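Long-range contacts in Succinylglutamatedesuccinylase/aspartoacylase (Rhodobacter sphaeroides 2.4.1, PDB 3CDX), which probably hydrolyses carbon-nitrogen bonds in linear amides, as a metal-dependent member of the succinylglutamate desuccinylase/aspartoacylase family, here with calcium bound: residues L80-V89 and L237-G245; L171-F182 and G207-L215. All coordinates share one frame; numbering follows the deposited sequence.

Contact 1. Residues L80-V89 and L237-G245; sequences LRPEEVQGRV and LKHMGVIEG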
# COMPACT_ATOMS: atom_id res chain seq x y z
N LEU A 80 -20.37 -33.74 -15.58
CA LEU A 80 -19.81 -34.79 -16.45
C LEU A 80 -19.52 -36.12 -15.75
O LEU A 80 -18.89 -36.16 -14.71
CB LEU A 80 -18.54 -34.27 -17.14
CG LEU A 80 -17.84 -35.13 -18.21
CD1 LEU A 80 -18.69 -35.33 -19.47
CD2 LEU A 80 -16.46 -34.57 -18.55
N ARG A 81 -19.96 -37.23 -16.35
CA ARG A 81 -19.82 -38.58 -15.72
C ARG A 81 -18.92 -39.51 -16.53
O ARG A 81 -18.90 -39.44 -17.75
CB ARG A 81 -21.18 -39.25 -15.55
CG ARG A 81 -22.13 -38.58 -14.56
CD ARG A 81 -23.57 -38.98 -14.84
NE ARG A 81 -24.13 -38.39 -16.08
CZ ARG A 81 -24.86 -39.06 -16.99
NH1 ARG A 81 -25.09 -40.37 -16.84
NH2 ARG A 81 -25.33 -38.44 -18.08
N PRO A 82 -18.18 -40.40 -15.84
CA PRO A 82 -17.24 -41.30 -16.55
C PRO A 82 -17.87 -42.10 -17.69
O PRO A 82 -17.25 -42.29 -18.74
CB PRO A 82 -16.69 -42.20 -15.43
CG PRO A 82 -16.97 -41.50 -14.17
CD PRO A 82 -18.15 -40.60 -14.38
N GLU A 83 -19.12 -42.50 -17.50
CA GLU A 83 -19.83 -43.29 -18.49
C GLU A 83 -20.18 -42.55 -19.78
O GLU A 83 -20.48 -43.21 -20.79
CB GLU A 83 -21.08 -43.91 -17.85
CG GLU A 83 -22.22 -42.93 -17.74
CD GLU A 83 -23.21 -43.32 -16.68
OE1 GLU A 83 -22.80 -43.47 -15.51
OE2 GLU A 83 -24.41 -43.48 -17.02
N GLU A 84 -20.17 -41.22 -19.80
CA GLU A 84 -20.41 -40.51 -21.08
C GLU A 84 -19.12 -40.32 -21.88
O GLU A 84 -19.15 -39.77 -23.00
CB GLU A 84 -21.03 -39.12 -20.87
CG GLU A 84 -22.07 -38.95 -19.77
CD GLU A 84 -22.30 -37.48 -19.44
OE1 GLU A 84 -22.78 -36.75 -20.34
OE2 GLU A 84 -22.00 -37.06 -18.30
N VAL A 85 -18.00 -40.74 -21.30
CA VAL A 85 -16.67 -40.38 -21.79
C VAL A 85 -15.90 -41.52 -22.47
O VAL A 85 -15.87 -42.64 -21.96
CB VAL A 85 -15.85 -39.74 -20.64
CG1 VAL A 85 -14.35 -39.74 -20.88
CG2 VAL A 85 -16.36 -38.32 -20.40
N GLN A 86 -15.32 -41.22 -23.63
CA GLN A 86 -14.38 -42.11 -24.31
C GLN A 86 -13.05 -41.42 -24.53
O GLN A 86 -12.80 -40.77 -25.55
CB GLN A 86 -14.97 -42.69 -25.61
CG GLN A 86 -16.09 -43.71 -25.38
CD GLN A 86 -15.60 -45.04 -24.80
OE1 GLN A 86 -14.53 -45.54 -25.17
NE2 GLN A 86 -16.38 -45.61 -23.88
N GLY A 87 -12.19 -41.56 -23.52
CA GLY A 87 -10.95 -40.84 -23.47
C GLY A 87 -10.76 -40.22 -22.09
O GLY A 87 -10.97 -40.88 -21.07
N ARG A 88 -10.39 -38.94 -22.07
CA ARG A 88 -10.05 -38.28 -20.80
C ARG A 88 -10.27 -36.78 -20.90
O ARG A 88 -9.85 -36.14 -21.87
CB ARG A 88 -8.61 -38.59 -20.38
CG ARG A 88 -8.25 -38.08 -18.96
CD ARG A 88 -6.89 -38.59 -18.46
NE ARG A 88 -5.87 -38.42 -19.48
CZ ARG A 88 -4.61 -38.82 -19.37
NH1 ARG A 88 -3.78 -38.62 -20.38
NH2 ARG A 88 -4.18 -39.41 -18.26
N VAL A 89 -10.96 -36.25 -19.88
CA VAL A 89 -11.23 -34.81 -19.71
C VAL A 89 -10.60 -34.33 -18.38
O VAL A 89 -10.91 -34.86 -17.31
CB VAL A 89 -12.74 -34.50 -19.71
CG1 VAL A 89 -12.99 -32.97 -19.70
CG2 VAL A 89 -13.43 -35.15 -20.96
N LEU A 237 -15.67 -31.49 -27.14
CA LEU A 237 -15.63 -32.89 -26.70
C LEU A 237 -16.26 -33.84 -27.73
O LEU A 237 -15.79 -34.98 -27.92
CB LEU A 237 -16.36 -33.04 -25.38
CG LEU A 237 -15.74 -32.41 -24.12
CD1 LEU A 237 -16.54 -32.84 -22.86
CD2 LEU A 237 -14.25 -32.74 -23.98
N LYS A 238 -17.35 -33.38 -28.33
CA LYS A 238 -18.05 -34.10 -29.40
C LYS A 238 -17.16 -34.22 -30.64
O LYS A 238 -17.00 -35.31 -31.17
CB LYS A 238 -19.40 -33.42 -29.72
CG LYS A 238 -20.37 -33.51 -28.54
CD LYS A 238 -21.63 -32.74 -28.84
CE LYS A 238 -22.67 -32.98 -27.77
NZ LYS A 238 -23.75 -31.90 -27.91
N HIS A 239 -16.55 -33.10 -31.04
CA HIS A 239 -15.59 -33.05 -32.13
C HIS A 239 -14.48 -34.07 -31.93
O HIS A 239 -14.03 -34.72 -32.86
CB HIS A 239 -14.98 -31.67 -32.24
CG HIS A 239 -13.88 -31.55 -33.25
ND1 HIS A 239 -14.11 -31.58 -34.61
CD2 HIS A 239 -12.54 -31.37 -33.10
CE1 HIS A 239 -12.96 -31.44 -35.26
NE2 HIS A 239 -12.00 -31.30 -34.37
N MET A 240 -14.02 -34.22 -30.70
CA MET A 240 -12.87 -35.06 -30.52
C MET A 240 -13.26 -36.52 -30.33
O MET A 240 -12.38 -37.38 -30.24
CB MET A 240 -12.02 -34.55 -29.34
CG MET A 240 -11.34 -33.23 -29.66
SD MET A 240 -9.99 -33.23 -30.86
CE MET A 240 -8.83 -34.24 -29.92
N GLY A 241 -14.58 -36.77 -30.28
CA GLY A 241 -15.15 -38.10 -30.09
C GLY A 241 -15.08 -38.63 -28.68
O GLY A 241 -15.11 -39.85 -28.46
N VAL A 242 -15.01 -37.72 -27.71
CA VAL A 242 -14.89 -38.08 -26.28
C VAL A 242 -16.28 -38.27 -25.66
O VAL A 242 -16.46 -39.08 -24.77
CB VAL A 242 -14.01 -37.02 -25.51
CG1 VAL A 242 -13.97 -37.28 -24.02
CG2 VAL A 242 -12.62 -36.99 -26.09
N ILE A 243 -17.26 -37.53 -26.15
CA ILE A 243 -18.64 -37.76 -25.76
C ILE A 243 -19.48 -37.85 -27.03
O ILE A 243 -19.07 -37.41 -28.10
CB ILE A 243 -19.20 -36.65 -24.81
CG1 ILE A 243 -19.52 -35.38 -25.59
CG2 ILE A 243 -18.20 -36.36 -23.66
CD1 ILE A 243 -20.05 -34.23 -24.76
N GLU A 244 -20.69 -38.39 -26.88
CA GLU A 244 -21.58 -38.67 -28.00
C GLU A 244 -22.19 -37.38 -28.59
O GLU A 244 -22.54 -36.43 -27.86
CB GLU A 244 -22.69 -39.65 -27.57
CG GLU A 244 -22.15 -40.99 -26.98
CD GLU A 244 -23.16 -41.71 -26.02
OE1 GLU A 244 -24.21 -42.20 -26.52
OE2 GLU A 244 -22.88 -41.79 -24.77
N GLY A 245 -22.28 -37.34 -29.92
CA GLY A 245 -23.05 -36.33 -30.60
C GLY A 245 -22.20 -35.58 -31.57
O GLY A 245 -21.04 -35.92 -31.77
O HOH W 1 -21.34 -39.31 -24.37

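Contact 2. Residues L171-F182 and G207-L215; sequences LRARTLAAAEAF and GIVSLGTEL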
# COMPACT_ATOMS: atom_id res chain seq x y z
N LEU A 171 -1.52 -28.86 -39.18
CA LEU A 171 -1.86 -28.46 -37.85
C LEU A 171 -2.86 -27.30 -37.93
O LEU A 171 -3.78 -27.22 -37.12
CB LEU A 171 -0.59 -28.07 -37.07
CG LEU A 171 -0.73 -27.69 -35.58
CD1 LEU A 171 -1.49 -28.73 -34.72
CD2 LEU A 171 0.63 -27.37 -35.00
N ARG A 172 -2.69 -26.45 -38.93
CA ARG A 172 -3.53 -25.28 -39.11
C ARG A 172 -4.95 -25.73 -39.42
O ARG A 172 -5.91 -25.23 -38.84
CB ARG A 172 -3.00 -24.40 -40.23
CG ARG A 172 -3.65 -23.01 -40.25
CD ARG A 172 -2.88 -22.04 -41.08
NE ARG A 172 -2.91 -22.40 -42.49
CZ ARG A 172 -1.81 -22.57 -43.22
NH1 ARG A 172 -0.61 -22.38 -42.68
NH2 ARG A 172 -1.92 -22.89 -44.50
N ALA A 173 -5.05 -26.71 -40.32
CA ALA A 173 -6.34 -27.31 -40.66
C ALA A 173 -6.96 -27.96 -39.44
O ALA A 173 -8.18 -27.87 -39.22
CB ALA A 173 -6.16 -28.36 -41.76
N ARG A 174 -6.13 -28.65 -38.67
CA ARG A 174 -6.62 -29.36 -37.51
C ARG A 174 -7.12 -28.39 -36.44
O ARG A 174 -8.13 -28.65 -35.79
CB ARG A 174 -5.51 -30.22 -36.95
CG ARG A 174 -6.10 -31.38 -36.21
CD ARG A 174 -5.07 -32.32 -35.64
NE ARG A 174 -5.73 -33.14 -34.64
CZ ARG A 174 -5.10 -33.75 -33.64
NH1 ARG A 174 -3.78 -33.62 -33.51
NH2 ARG A 174 -5.80 -34.46 -32.76
N THR A 175 -6.40 -27.29 -36.24
CA THR A 175 -6.80 -26.26 -35.28
C THR A 175 -8.01 -25.47 -35.79
O THR A 175 -8.99 -25.29 -35.06
CB THR A 175 -5.62 -25.33 -34.90
OG1 THR A 175 -4.45 -26.13 -34.60
CG2 THR A 175 -6.03 -24.44 -33.67
N LEU A 176 -8.00 -25.08 -37.07
CA LEU A 176 -9.18 -24.43 -37.69
C LEU A 176 -10.46 -25.24 -37.53
O LEU A 176 -11.53 -24.69 -37.22
CB LEU A 176 -8.93 -24.14 -39.16
CG LEU A 176 -7.96 -22.99 -39.48
CD1 LEU A 176 -7.58 -23.04 -40.96
CD2 LEU A 176 -8.56 -21.63 -39.10
N ALA A 177 -10.33 -26.54 -37.67
CA ALA A 177 -11.47 -27.44 -37.54
C ALA A 177 -11.99 -27.51 -36.12
O ALA A 177 -13.19 -27.68 -35.91
CB ALA A 177 -11.07 -28.83 -38.01
N ALA A 178 -11.09 -27.43 -35.14
CA ALA A 178 -11.53 -27.48 -33.75
C ALA A 178 -12.25 -26.18 -33.40
O ALA A 178 -13.26 -26.19 -32.71
CB ALA A 178 -10.34 -27.76 -32.81
N ALA A 179 -11.71 -25.06 -33.90
CA ALA A 179 -12.36 -23.76 -33.75
C ALA A 179 -13.79 -23.79 -34.32
O ALA A 179 -14.72 -23.36 -33.65
CB ALA A 179 -11.54 -22.67 -34.39
N GLU A 180 -13.95 -24.37 -35.52
CA GLU A 180 -15.25 -24.48 -36.18
C GLU A 180 -16.23 -25.28 -35.31
O GLU A 180 -17.37 -24.85 -35.11
CB GLU A 180 -15.14 -25.08 -37.61
CG GLU A 180 -14.52 -24.13 -38.61
CD GLU A 180 -14.26 -24.74 -40.00
OE1 GLU A 180 -14.94 -25.74 -40.37
OE2 GLU A 180 -13.37 -24.20 -40.72
N ALA A 181 -15.78 -26.42 -34.80
CA ALA A 181 -16.61 -27.22 -33.88
C ALA A 181 -17.01 -26.46 -32.61
O ALA A 181 -18.19 -26.47 -32.20
CB ALA A 181 -15.87 -28.50 -33.50
N PHE A 182 -16.05 -25.76 -31.99
CA PHE A 182 -16.36 -24.97 -30.77
C PHE A 182 -17.59 -24.08 -31.10
O PHE A 182 -18.51 -24.01 -30.32
CB PHE A 182 -15.15 -24.12 -30.31
CG PHE A 182 -15.37 -23.36 -28.99
CD1 PHE A 182 -14.82 -23.83 -27.79
CD2 PHE A 182 -16.11 -22.17 -28.96
CE1 PHE A 182 -15.02 -23.11 -26.56
CE2 PHE A 182 -16.32 -21.45 -27.74
CZ PHE A 182 -15.78 -21.93 -26.55
N GLY A 207 3.33 -28.73 -29.47
CA GLY A 207 2.65 -29.28 -30.65
C GLY A 207 1.29 -29.90 -30.39
O GLY A 207 0.86 -30.80 -31.11
N ILE A 208 0.63 -29.43 -29.34
CA ILE A 208 -0.74 -29.83 -28.96
C ILE A 208 -1.70 -28.83 -29.62
O ILE A 208 -1.37 -27.65 -29.73
CB ILE A 208 -0.86 -29.75 -27.38
CG1 ILE A 208 0.07 -30.80 -26.72
CG2 ILE A 208 -2.31 -29.81 -26.87
CD1 ILE A 208 0.55 -30.44 -25.31
N VAL A 209 -2.86 -29.29 -30.09
CA VAL A 209 -3.87 -28.37 -30.65
C VAL A 209 -4.32 -27.37 -29.57
O VAL A 209 -4.72 -27.76 -28.49
CB VAL A 209 -5.08 -29.11 -31.22
CG1 VAL A 209 -6.11 -28.14 -31.68
CG2 VAL A 209 -4.63 -30.04 -32.41
N SER A 210 -4.21 -26.08 -29.86
CA SER A 210 -4.47 -25.05 -28.87
C SER A 210 -5.54 -24.07 -29.39
O SER A 210 -5.38 -23.46 -30.47
CB SER A 210 -3.14 -24.32 -28.60
OG SER A 210 -3.29 -23.09 -27.95
N LEU A 211 -6.62 -23.93 -28.62
CA LEU A 211 -7.62 -22.88 -28.82
C LEU A 211 -7.61 -21.91 -27.64
O LEU A 211 -7.46 -22.32 -26.49
CB LEU A 211 -9.03 -23.49 -28.91
CG LEU A 211 -9.46 -24.17 -30.21
CD1 LEU A 211 -10.97 -24.59 -30.07
CD2 LEU A 211 -9.24 -23.23 -31.42
N GLY A 212 -7.79 -20.63 -27.93
CA GLY A 212 -8.08 -19.64 -26.90
C GLY A 212 -9.54 -19.26 -27.07
O GLY A 212 -10.14 -19.61 -28.10
N THR A 213 -10.09 -18.54 -26.08
CA THR A 213 -11.36 -17.81 -26.22
C THR A 213 -11.26 -16.36 -25.78
O THR A 213 -10.37 -15.99 -25.00
CB THR A 213 -12.53 -18.48 -25.49
OG1 THR A 213 -12.46 -18.22 -24.09
CG2 THR A 213 -12.53 -20.00 -25.71
N GLU A 214 -12.12 -15.51 -26.36
CA GLU A 214 -12.42 -14.21 -25.83
C GLU A 214 -13.94 -14.12 -25.74
O GLU A 214 -14.64 -13.97 -26.75
CB GLU A 214 -11.79 -13.10 -26.68
CG GLU A 214 -10.21 -13.06 -26.69
CD GLU A 214 -9.56 -12.90 -25.30
OE1 GLU A 214 -10.25 -12.49 -24.34
OE2 GLU A 214 -8.34 -13.16 -25.17
N LEU A 215 -14.44 -14.26 -24.52
CA LEU A 215 -15.87 -14.40 -24.26
C LEU A 215 -16.44 -13.25 -23.44
O LEU A 215 -17.40 -13.43 -22.72
CB LEU A 215 -16.14 -15.75 -23.56
CG LEU A 215 -15.92 -17.05 -24.38
CD1 LEU A 215 -16.02 -18.31 -23.52
CD2 LEU A 215 -16.88 -17.16 -25.61
O HOH W 2 -3.00 -25.21 -32.50

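Contact 1. Residues L80-V89 and L237-G245
V242 packs against V85, Q86 and V89, and its side chain can be followed atom by atom. CB stands 3.9 Å from Q86 O, and CG2 lies 3.8 Å from that same oxygen. CG1, anti to the backbone N (chi1 175°), lies by V85 CG1, the two valine side chains running side by side, and meets V89 CG2 at 3.8 Å. V89 CG2 has a second neighbour in L237 CD2, which it meets tip to tip, so one methyl of V89 joins the last helical turn to the loop after it. One backbone hydrogen bond accompanies this packing: Q86 N donates to V242 O over 2.7 Å with an N-H...O angle of 160°, in the carbonyl plane and on a lone pair; V85 CA makes a CA-H...O contact with the same oxygen. Nearby, E84 O faces I243 CA at 3.5 Å, and a water donates to E84 O and E244 OE2 while accepting from E244 N. The loop can present V242 because the chain leaves the helix through a Schellman motif at G241, whose positive phi turns it, with V242 N bonded back to L237 O at 2.9 Å. Strand 87-92, entered at G87, lies between strands 40-50 and 55-60; L237 and V242 also touch V56 of the latter, so the end of helix 223-239 and its following loop pack against two adjacent strands.

Contact 2. Residues L171-F182 and G207-L215
L211 and V209 of strand 209-214 bear on helix 171-182, whose axis passes 8.3 Å from that of the strand at 42° between their N-to-C directions. The branches of L211 divide the helix surface: CD2 reaches A179 CB at 3.8 Å, while CD1 lies by the backbone of A178 and near F182 CB. On V209, CG1 slides past T175, and CG2 sits 3.6 Å above one face of the R174 guanidinium, offset toward its rim; the extended arginine chain crosses the valine at about a right angle. At the other end, F182 CZ approaches T213 CG2 at 3.9 Å.

T175 mixes apolar and polar contacts. Its CG2, anti to the backbone N, comes within 3.4 Å of S210 O and also meets L211 CD2. That rotamer leaves OG1 beside the backbone N, where it donates to L171 O over 2.8 Å from above the carbonyl plane, T175 N reaching the same oxygen from the opposite face. A water donates to OG1 at 2.7 Å and accepts from S210 N at 3.0 Å. A valine here, lacking the hydroxyl, would probably leave the water without its helix-side partner and L171 O without its second donor.

Farther out, M163 touches T175, and I233 and V236 of helix 223-239 touch F182. T213 OG1 is hydrogen-bonded to N of H149, a calcium ligand, so this strand end lies beside the metal site; strand 144-148 pairs with 209-214. The direct contact is thus mainly apolar, with alanines allowing close approach and one water relaying the polar link from helix to strand.

Contact 2 is nested in the chain loop closed by contact 1, and their centres lie 18 Å apart. They meet through two residues of segment 237-245: H239 CB packs 3.5 Å from A181 CB, and M240 CE lies 4.2 Å from R174 NH2. Strand 209-214 immediately precedes helix 223-239 among the secondary-structure elements, and it is linked to strand 87-92 through strands 144-148 and 55-60, each neighbouring pair parallel. The calcium ion, held by H63, E66 and H149, is closer to contact 2: the T213 side chain is about 8 Å from the ion and about 5 Å from the H149 side chain. Contact 1 lies away from this site.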